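PDB 5CDD: structural polyprotein, VP2 from Israeli acute paralysis virus, which probably serves as a structural building block of the virus shell, being one of the capsid proteins cut from the structural polyprotein. Local coordinates for residues 67-80 with 180-194. Residues are numbered along the deposited sequence; the frame is centred on the assembly and turned at random.
Sequences NFKYLRCDVQVKLV and SVYMWLSNISLVIPT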
ATOM      1  N   ASN C  67      27.387 -43.627 -43.000  1.00 42.85           N
ATOM      2  CA  ASN C  67      28.359 -43.206 -42.000  1.00 42.47           C
ATOM      3  C   ASN C  67      27.875 -42.004 -41.199  1.00 42.40           C
ATOM      4  O   ASN C  67      28.657 -41.340 -40.522  1.00 42.18           O
ATOM      5  CB  ASN C  67      29.704 -42.900 -42.656  1.00 42.25           C
ATOM      6  CG  ASN C  67      30.354 -44.137 -43.238  1.00 42.36           C
ATOM      7  OD1 ASN C  67      30.668 -45.084 -42.516  1.00 42.33           O
ATOM      8  ND2 ASN C  67      30.550 -44.139 -44.550  1.00 42.89           N
ATOM      9  N   PHE C  68      26.577 -41.728 -41.293  1.00 41.93           N
ATOM     10  CA  PHE C  68      25.954 -40.645 -40.544  1.00 40.13           C
ATOM     11  C   PHE C  68      25.023 -41.296 -39.528  1.00 39.62           C
ATOM     12  O   PHE C  68      24.412 -42.324 -39.813  1.00 41.39           O
ATOM     13  CB  PHE C  68      25.174 -39.718 -41.470  1.00 39.93           C
ATOM     14  CG  PHE C  68      25.973 -38.549 -41.959  1.00 41.02           C
ATOM     15  CD1 PHE C  68      26.448 -37.596 -41.065  1.00 41.15           C
ATOM     16  CD2 PHE C  68      26.251 -38.396 -43.312  1.00 42.13           C
ATOM     17  CE1 PHE C  68      27.190 -36.505 -41.511  1.00 41.69           C
ATOM     18  CE2 PHE C  68      26.993 -37.308 -43.769  1.00 42.15           C
ATOM     19  CZ  PHE C  68      27.462 -36.361 -42.866  1.00 42.25           C
ATOM     20  N   LYS C  69      24.909 -40.699 -38.348  1.00 37.86           N
ATOM     21  CA  LYS C  69      24.083 -41.280 -37.298  1.00 35.91           C
ATOM     22  C   LYS C  69      22.654 -40.763 -37.167  1.00 35.57           C
ATOM     23  O   LYS C  69      21.712 -41.555 -37.117  1.00 36.07           O
ATOM     24  CB  LYS C  69      24.799 -41.136 -35.953  1.00 35.34           C
ATOM     25  CG  LYS C  69      24.069 -41.764 -34.779  1.00 34.36           C
ATOM     26  CD  LYS C  69      23.914 -43.259 -34.962  1.00 34.13           C
ATOM     27  CE  LYS C  69      23.280 -43.895 -33.742  1.00 32.41           C
ATOM     28  NZ  LYS C  69      23.163 -45.366 -33.896  1.00 34.84           N
ATOM     29  N   TYR C  70      22.485 -39.446 -37.108  1.00 34.68           N
ATOM     30  CA  TYR C  70      21.152 -38.873 -36.940  1.00 33.08           C
ATOM     31  C   TYR C  70      20.650 -37.999 -38.080  1.00 32.41           C
ATOM     32  O   TYR C  70      21.406 -37.244 -38.689  1.00 32.41           O
ATOM     33  CB  TYR C  70      21.098 -38.078 -35.635  1.00 31.82           C
ATOM     34  CG  TYR C  70      21.399 -38.909 -34.413  1.00 30.86           C
ATOM     35  CD1 TYR C  70      20.558 -39.955 -34.031  1.00 30.21           C
ATOM     36  CD2 TYR C  70      22.533 -38.661 -33.641  1.00 30.98           C
ATOM     37  CE1 TYR C  70      20.839 -40.735 -32.909  1.00 31.14           C
ATOM     38  CE2 TYR C  70      22.826 -39.434 -32.518  1.00 31.38           C
ATOM     39  CZ  TYR C  70      21.975 -40.468 -32.159  1.00 31.74           C
ATOM     40  OH  TYR C  70      22.261 -41.233 -31.053  1.00 33.96           O
ATOM     41  N   LEU C  71      19.352 -38.104 -38.344  1.00 32.08           N
ATOM     42  CA  LEU C  71      18.705 -37.336 -39.396  1.00 32.13           C
ATOM     43  C   LEU C  71      17.426 -36.698 -38.873  1.00 33.62           C
ATOM     44  O   LEU C  71      16.727 -37.272 -38.040  1.00 33.58           O
ATOM     45  CB  LEU C  71      18.365 -38.243 -40.581  1.00 31.00           C
ATOM     46  CG  LEU C  71      17.527 -37.621 -41.702  1.00 30.05           C
ATOM     47  CD1 LEU C  71      18.317 -36.522 -42.398  1.00 30.27           C
ATOM     48  CD2 LEU C  71      17.133 -38.696 -42.693  1.00 28.71           C
ATOM     49  N   ARG C  72      17.132 -35.502 -39.369  1.00 35.31           N
ATOM     50  CA  ARG C  72      15.930 -34.771 -38.988  1.00 37.91           C
ATOM     51  C   ARG C  72      15.432 -34.156 -40.290  1.00 37.87           C
ATOM     52  O   ARG C  72      16.207 -33.524 -41.005  1.00 38.04           O
ATOM     53  CB  ARG C  72      16.270 -33.672 -37.981  1.00 40.92           C
ATOM     54  CG  ARG C  72      15.057 -33.021 -37.347  1.00 46.32           C
ATOM     55  CD  ARG C  72      15.431 -31.740 -36.624  1.00 52.54           C
ATOM     56  NE  ARG C  72      14.275 -31.137 -35.966  1.00 59.18           N
ATOM     57  CZ  ARG C  72      13.714 -31.609 -34.856  1.00 63.27           C
ATOM     58  NH1 ARG C  72      14.208 -32.694 -34.271  1.00 64.37           N
ATOM     59  NH2 ARG C  72      12.657 -31.002 -34.332  1.00 64.91           N
ATOM     60  N   CYS C  73      14.155 -34.337 -40.610  1.00 38.43           N
ATOM     61  CA  CYS C  73      13.642 -33.794 -41.863  1.00 39.73           C
ATOM     62  C   CYS C  73      12.133 -33.898 -42.044  1.00 39.62           C
ATOM     63  O   CYS C  73      11.445 -34.601 -41.304  1.00 39.51           O
ATOM     64  CB  CYS C  73      14.306 -34.520 -43.032  1.00 40.74           C
ATOM     65  SG  CYS C  73      13.931 -36.299 -43.053  1.00 42.97           S
ATOM     66  N   ASP C  74      11.636 -33.181 -43.049  1.00 39.28           N
ATOM     67  CA  ASP C  74      10.222 -33.203 -43.396  1.00 39.82           C
ATOM     68  C   ASP C  74      10.155 -33.979 -44.704  1.00 39.11           C
ATOM     69  O   ASP C  74      11.048 -33.863 -45.542  1.00 38.96           O
ATOM     70  CB  ASP C  74       9.671 -31.791 -43.637  1.00 41.29           C
ATOM     71  CG  ASP C  74       9.865 -30.868 -42.449  1.00 43.18           C
ATOM     72  OD1 ASP C  74       9.695 -31.318 -41.296  1.00 43.82           O
ATOM     73  OD2 ASP C  74      10.173 -29.679 -42.678  1.00 43.72           O
ATOM     74  N   VAL C  75       9.107 -34.773 -44.879  1.00 38.20           N
ATOM     75  CA  VAL C  75       8.953 -35.543 -46.103  1.00 36.12           C
ATOM     76  C   VAL C  75       8.051 -34.796 -47.071  1.00 36.75           C
ATOM     77  O   VAL C  75       6.941 -34.393 -46.724  1.00 37.20           O
ATOM     78  CB  VAL C  75       8.358 -36.935 -45.823  1.00 34.64           C
ATOM     79  CG1 VAL C  75       8.093 -37.661 -47.133  1.00 31.96           C
ATOM     80  CG2 VAL C  75       9.317 -37.739 -44.957  1.00 32.29           C
ATOM     81  N   GLN C  76       8.544 -34.608 -48.289  1.00 37.42           N
ATOM     82  CA  GLN C  76       7.798 -33.911 -49.323  1.00 37.85           C
ATOM     83  C   GLN C  76       7.168 -34.945 -50.252  1.00 37.46           C
ATOM     84  O   GLN C  76       7.841 -35.871 -50.704  1.00 38.05           O
ATOM     85  CB  GLN C  76       8.738 -33.010 -50.118  1.00 39.95           C
ATOM     86  CG  GLN C  76       8.186 -31.632 -50.407  1.00 43.53           C
ATOM     87  CD  GLN C  76       8.022 -30.806 -49.153  1.00 45.60           C
ATOM     88  OE1 GLN C  76       8.980 -30.590 -48.408  1.00 46.19           O
ATOM     89  NE2 GLN C  76       6.806 -30.335 -48.911  1.00 47.23           N
ATOM     90  N   VAL C  77       5.879 -34.788 -50.532  1.00 37.01           N
ATOM     91  CA  VAL C  77       5.174 -35.723 -51.400  1.00 35.98           C
ATOM     92  C   VAL C  77       4.446 -35.013 -52.533  1.00 36.75           C
ATOM     93  O   VAL C  77       3.861 -33.945 -52.340  1.00 37.35           O
ATOM     94  CB  VAL C  77       4.138 -36.550 -50.608  1.00 34.97           C
ATOM     95  CG1 VAL C  77       3.454 -37.544 -51.529  1.00 33.51           C
ATOM     96  CG2 VAL C  77       4.817 -37.271 -49.457  1.00 34.42           C
ATOM     97  N   LYS C  78       4.489 -35.614 -53.718  1.00 36.92           N
ATOM     98  CA  LYS C  78       3.819 -35.054 -54.883  1.00 37.01           C
ATOM     99  C   LYS C  78       3.232 -36.161 -55.745  1.00 37.10           C
ATOM    100  O   LYS C  78       3.924 -37.112 -56.108  1.00 36.89           O
ATOM    101  CB  LYS C  78       4.787 -34.219 -55.720  1.00 36.89           C
ATOM    102  CG  LYS C  78       4.134 -33.585 -56.935  1.00 37.06           C
ATOM    103  CD  LYS C  78       5.073 -32.640 -57.652  1.00 38.97           C
ATOM    104  CE  LYS C  78       4.360 -31.928 -58.790  1.00 41.74           C
ATOM    105  NZ  LYS C  78       5.238 -30.926 -59.460  1.00 43.76           N
ATOM    106  N   LEU C  79       1.949 -36.035 -56.061  1.00 37.44           N
ATOM    107  CA  LEU C  79       1.272 -37.019 -56.891  1.00 38.50           C
ATOM    108  C   LEU C  79       0.979 -36.407 -58.251  1.00 40.14           C
ATOM    109  O   LEU C  79       0.283 -35.398 -58.343  1.00 40.19           O
ATOM    110  CB  LEU C  79      -0.047 -37.455 -56.248  1.00 37.23           C
ATOM    111  CG  LEU C  79      -0.017 -38.072 -54.851  1.00 36.82           C
ATOM    112  CD1 LEU C  79      -1.425 -38.490 -54.464  1.00 35.93           C
ATOM    113  CD2 LEU C  79       0.915 -39.267 -54.824  1.00 36.17           C
ATOM    114  N   VAL C  80       1.524 -37.007 -59.303  1.00 42.10           N
ATOM    115  CA  VAL C  80       1.285 -36.519 -60.654  1.00 44.05           C
ATOM    116  C   VAL C  80       0.239 -37.425 -61.289  1.00 46.10           C
ATOM    117  O   VAL C  80       0.485 -38.606 -61.540  1.00 45.30           O
ATOM    118  CB  VAL C  80       2.567 -36.539 -61.503  1.00 43.31           C
ATOM    119  CG1 VAL C  80       2.262 -36.048 -62.908  1.00 41.64           C
ATOM    120  CG2 VAL C  80       3.627 -35.660 -60.855  1.00 42.33           C
ATOM    121  N   SER C 180       1.700 -41.011 -60.427  1.00 55.32           N
ATOM    122  CA  SER C 180       3.133 -41.082 -60.175  1.00 52.12           C
ATOM    123  C   SER C 180       3.416 -40.452 -58.824  1.00 50.50           C
ATOM    124  O   SER C 180       3.177 -39.262 -58.616  1.00 51.31           O
ATOM    125  CB  SER C 180       3.911 -40.358 -61.274  1.00 51.95           C
ATOM    126  OG  SER C 180       3.792 -41.051 -62.503  1.00 50.67           O
ATOM    127  N   VAL C 181       3.914 -41.266 -57.901  1.00 47.71           N
ATOM    128  CA  VAL C 181       4.226 -40.800 -56.561  1.00 44.72           C
ATOM    129  C   VAL C 181       5.694 -40.419 -56.428  1.00 43.70           C
ATOM    130  O   VAL C 181       6.578 -41.267 -56.539  1.00 43.49           O
ATOM    131  CB  VAL C 181       3.904 -41.882 -55.516  1.00 44.13           C
ATOM    132  CG1 VAL C 181       4.195 -41.364 -54.132  1.00 43.33           C
ATOM    133  CG2 VAL C 181       2.451 -42.287 -55.621  1.00 42.72           C
ATOM    134  N   TYR C 182       5.942 -39.136 -56.191  1.00 42.44           N
ATOM    135  CA  TYR C 182       7.299 -38.630 -56.021  1.00 41.72           C
ATOM    136  C   TYR C 182       7.510 -38.186 -54.581  1.00 41.20           C
ATOM    137  O   TYR C 182       6.599 -37.656 -53.948  1.00 41.41           O
ATOM    138  CB  TYR C 182       7.547 -37.448 -56.960  1.00 42.25           C
ATOM    139  CG  TYR C 182       7.537 -37.817 -58.420  1.00 43.65           C
ATOM    140  CD1 TYR C 182       8.608 -38.497 -58.996  1.00 44.34           C
ATOM    141  CD2 TYR C 182       6.446 -37.501 -59.225  1.00 44.44           C
ATOM    142  CE1 TYR C 182       8.595 -38.856 -60.342  1.00 45.87           C
ATOM    143  CE2 TYR C 182       6.417 -37.854 -60.571  1.00 46.09           C
ATOM    144  CZ  TYR C 182       7.495 -38.530 -61.124  1.00 47.31           C
ATOM    145  OH  TYR C 182       7.469 -38.878 -62.456  1.00 49.28           O
ATOM    146  N   MET C 183       8.713 -38.405 -54.069  1.00 40.45           N
ATOM    147  CA  MET C 183       9.034 -38.014 -52.705  1.00 39.79           C
ATOM    148  C   MET C 183      10.479 -37.555 -52.571  1.00 39.67           C
ATOM    149  O   MET C 183      11.337 -37.919 -53.376  1.00 40.69           O
ATOM    150  CB  MET C 183       8.781 -39.175 -51.740  1.00 39.66           C
ATOM    151  CG  MET C 183       7.317 -39.457 -51.462  1.00 40.24           C
ATOM    152  SD  MET C 183       7.109 -40.788 -50.262  1.00 41.25           S
ATOM    153  CE  MET C 183       6.160 -41.965 -51.210  1.00 41.93           C
ATOM    154  N   TRP C 184      10.733 -36.749 -51.546  1.00 38.81           N
ATOM    155  CA  TRP C 184      12.066 -36.234 -51.268  1.00 37.12           C
ATOM    156  C   TRP C 184      12.051 -35.578 -49.895  1.00 37.17           C
ATOM    157  O   TRP C 184      10.994 -35.451 -49.279  1.00 37.64           O
ATOM    158  CB  TRP C 184      12.493 -35.236 -52.349  1.00 35.74           C
ATOM    159  CG  TRP C 184      11.680 -33.979 -52.416  1.00 34.15           C
ATOM    160  CD1 TRP C 184      11.947 -32.796 -51.791  1.00 33.40           C
ATOM    161  CD2 TRP C 184      10.493 -33.766 -53.190  1.00 33.54           C
ATOM    162  NE1 TRP C 184      11.005 -31.856 -52.133  1.00 32.88           N
ATOM    163  CE2 TRP C 184      10.100 -32.425 -52.990  1.00 32.89           C
ATOM    164  CE3 TRP C 184       9.724 -34.579 -54.034  1.00 34.21           C
ATOM    165  CZ2 TRP C 184       8.970 -31.874 -53.607  1.00 32.75           C
ATOM    166  CZ3 TRP C 184       8.598 -34.031 -54.647  1.00 33.80           C
ATOM    167  CH2 TRP C 184       8.234 -32.690 -54.428  1.00 33.22           C
ATOM    168  N   LEU C 185      13.216 -35.163 -49.415  1.00 36.92           N
ATOM    169  CA  LEU C 185      13.303 -34.560 -48.092  1.00 35.54           C
ATOM    170  C   LEU C 185      13.591 -33.063 -48.114  1.00 36.93           C
ATOM    171  O   LEU C 185      14.162 -32.538 -49.069  1.00 38.22           O
ATOM    172  CB  LEU C 185      14.383 -35.283 -47.283  1.00 33.87           C
ATOM    173  CG  LEU C 185      14.281 -36.815 -47.265  1.00 33.40           C
ATOM    174  CD1 LEU C 185      15.484 -37.406 -46.553  1.00 32.15           C
ATOM    175  CD2 LEU C 185      12.991 -37.245 -46.583  1.00 32.47           C
ATOM    176  N   SER C 186      13.171 -32.383 -47.051  1.00 37.94           N
ATOM    177  CA  SER C 186      13.393 -30.950 -46.894  1.00 38.40           C
ATOM    178  C   SER C 186      13.643 -30.709 -45.406  1.00 38.96           C
ATOM    179  O   SER C 186      13.320 -31.566 -44.582  1.00 38.92           O
ATOM    180  CB  SER C 186      12.174 -30.158 -47.369  1.00 37.65           C
ATOM    181  OG  SER C 186      11.022 -30.474 -46.609  1.00 39.48           O
ATOM    182  N   ASN C 187      14.220 -29.562 -45.059  1.00 40.23           N
ATOM    183  CA  ASN C 187      14.520 -29.256 -43.661  1.00 41.74           C
ATOM    184  C   ASN C 187      15.474 -30.292 -43.096  1.00 41.81           C
ATOM    185  O   ASN C 187      15.421 -30.622 -41.912  1.00 42.67           O
ATOM    186  CB  ASN C 187      13.242 -29.250 -42.828  1.00 44.48           C
ATOM    187  CG  ASN C 187      12.757 -27.859 -42.536  1.00 47.45           C
ATOM    188  OD1 ASN C 187      12.520 -27.072 -43.450  1.00 50.62           O
ATOM    189  ND2 ASN C 187      12.610 -27.539 -41.255  1.00 47.93           N
ATOM    190  N   ILE C 188      16.352 -30.790 -43.957  1.00 40.88           N
ATOM    191  CA  ILE C 188      17.305 -31.816 -43.575  1.00 38.98           C
ATOM    192  C   ILE C 188      18.348 -31.384 -42.559  1.00 38.85           C
ATOM    193  O   ILE C 188      18.926 -30.299 -42.652  1.00 37.47           O
ATOM    194  CB  ILE C 188      18.035 -32.364 -44.804  1.00 37.95           C
ATOM    195  CG1 ILE C 188      17.015 -32.753 -45.874  1.00 36.90           C
ATOM    196  CG2 ILE C 188      18.879 -33.566 -44.402  1.00 37.98           C
ATOM    197  CD1 ILE C 188      17.629 -33.053 -47.206  1.00 39.48           C
ATOM    198  N   SER C 189      18.576 -32.259 -41.587  1.00 39.59           N
ATOM    199  CA  SER C 189      19.557 -32.043 -40.534  1.00 39.17           C
ATOM    200  C   SER C 189      20.334 -33.358 -40.431  1.00 39.62           C
ATOM    201  O   SER C 189      19.790 -34.373 -39.996  1.00 40.82           O
ATOM    202  CB  SER C 189      18.856 -31.739 -39.212  1.00 39.01           C
ATOM    203  OG  SER C 189      19.799 -31.489 -38.189  1.00 41.93           O
ATOM    204  N   LEU C 190      21.600 -33.338 -40.838  1.00 39.25           N
ATOM    205  CA  LEU C 190      22.438 -34.539 -40.832  1.00 39.33           C
ATOM    206  C   LEU C 190      23.646 -34.365 -39.911  1.00 39.85           C
ATOM    207  O   LEU C 190      24.526 -33.561 -40.201  1.00 40.78           O
ATOM    208  CB  LEU C 190      22.894 -34.818 -42.265  1.00 38.41           C
ATOM    209  CG  LEU C 190      23.245 -36.229 -42.720  1.00 38.63           C
ATOM    210  CD1 LEU C 190      22.121 -37.206 -42.402  1.00 37.81           C
ATOM    211  CD2 LEU C 190      23.488 -36.186 -44.219  1.00 38.66           C
ATOM    212  N   VAL C 191      23.821 -35.195 -38.956  1.00 40.17           N
ATOM    213  CA  VAL C 191      24.806 -35.085 -38.088  1.00 41.03           C
ATOM    214  C   VAL C 191      25.325 -36.205 -37.420  1.00 41.90           C
ATOM    215  O   VAL C 191      24.735 -36.930 -37.229  1.00 41.77           O
ATOM    216  CB  VAL C 191      24.451 -34.250 -36.969  1.00 40.71           C
ATOM    217  CG1 VAL C 191      24.014 -33.052 -37.380  1.00 39.98           C
ATOM    218  CG2 VAL C 191      23.346 -34.597 -36.205  1.00 38.87           C
ATOM    219  N   ILE C 192      26.585 -36.220 -37.057  1.00 42.57           N
ATOM    220  CA  ILE C 192      27.397 -37.220 -36.346  1.00 42.57           C
ATOM    221  C   ILE C 192      27.892 -38.405 -37.098  1.00 43.22           C
ATOM    222  O   ILE C 192      27.181 -38.909 -37.617  1.00 44.31           O
ATOM    223  CB  ILE C 192      26.782 -37.683 -35.115  1.00 41.53           C
ATOM    224  CG1 ILE C 192      26.226 -36.595 -34.386  1.00 41.13           C
ATOM    225  CG2 ILE C 192      27.583 -38.562 -34.275  1.00 39.20           C
ATOM    226  CD1 ILE C 192      27.139 -35.835 -33.762  1.00 40.26           C
ATOM    227  N   PRO C 193      29.199 -38.789 -37.156  1.00 43.05           N
ATOM    228  CA  PRO C 193      29.578 -39.909 -37.943  1.00 42.59           C
ATOM    229  C   PRO C 193      29.752 -41.075 -37.289  1.00 41.98           C
ATOM    230  O   PRO C 193      29.949 -41.075 -36.273  1.00 41.71           O
ATOM    231  CB  PRO C 193      30.889 -39.548 -38.310  1.00 42.40           C
ATOM    232  CG  PRO C 193      31.048 -38.204 -38.104  1.00 41.28           C
ATOM    233  CD  PRO C 193      30.563 -38.263 -36.871  1.00 41.38           C
ATOM    234  N   THR C 194      29.680 -42.149 -37.961  1.00 40.78           N
ATOM    235  CA  THR C 194      29.694 -43.511 -37.431  1.00 39.16           C
ATOM    236  C   THR C 194      30.252 -44.470 -38.480  1.00 39.92           C
ATOM    237  O   THR C 194      30.079 -44.263 -39.679  1.00 39.42           O
ATOM    238  CB  THR C 194      28.272 -43.971 -37.043  1.00 37.77           C
ATOM    239  OG1 THR C 194      28.297 -45.349 -36.644  1.00 37.75           O
ATOM    240  CG2 THR C 194      27.323 -43.790 -38.213  1.00 35.50           C
TER
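Gln76 and Trp184 face each other in a hydrogen-bonded antiparallel pair, and their main chains are joined at Gln76 N to Trp184 O, 2.8 Å. Such pairing runs the length of strand 68-80: its first half lies against strand 188-193 and, across a beta bulge at Asn187, its second half against strand 180-186. Asp74 N meets Ser186 O almost straight (178°), and on the other side of the bulge Arg72 exchanges two bonds with Ser189.

One polar side-chain bond crosses the strands: Ser186 OG gives its proton to Gln76 OE1 at 2.7 Å. The bend of the Gln76 chain at chi2 (67°) brings its amide round to the short serine, while NE2 bonds weakly to Thr135 on strand 131-146. Asp74 OD1 is held by Tyr138 N on that same strand.

On the same face, Trp184 has CG between its backbone N and carbonyl carbon (chi1 65°), which swings the indole across the neighbouring strand. Gln76 CB lies over its five-membered ring, 3.3 Å from the centroid, in a CH-pi contact; Lys78 CB adjoins the ring's edge.

The other face is apolar, as suits a sheet side turned to the interior. Leu190 CG sits over the centre of the Phe68 ring, 3.7 Å from the centroid, and helix 2-9 packs on both residues through Ile5. Further along this face the beta-branched Val77 lies beside the flexible Met183. Near the bulge, Leu71 CD1 touches Ile188 CG2 at 3.6 Å and Cys73 SG nestles against Leu185.

Strand 68-80, flanked by strand 131-146 and this bulged C-terminal strand pair, belongs to one sheet of the beta-sandwich jelly roll characteristic of picornavirus-like capsid proteins.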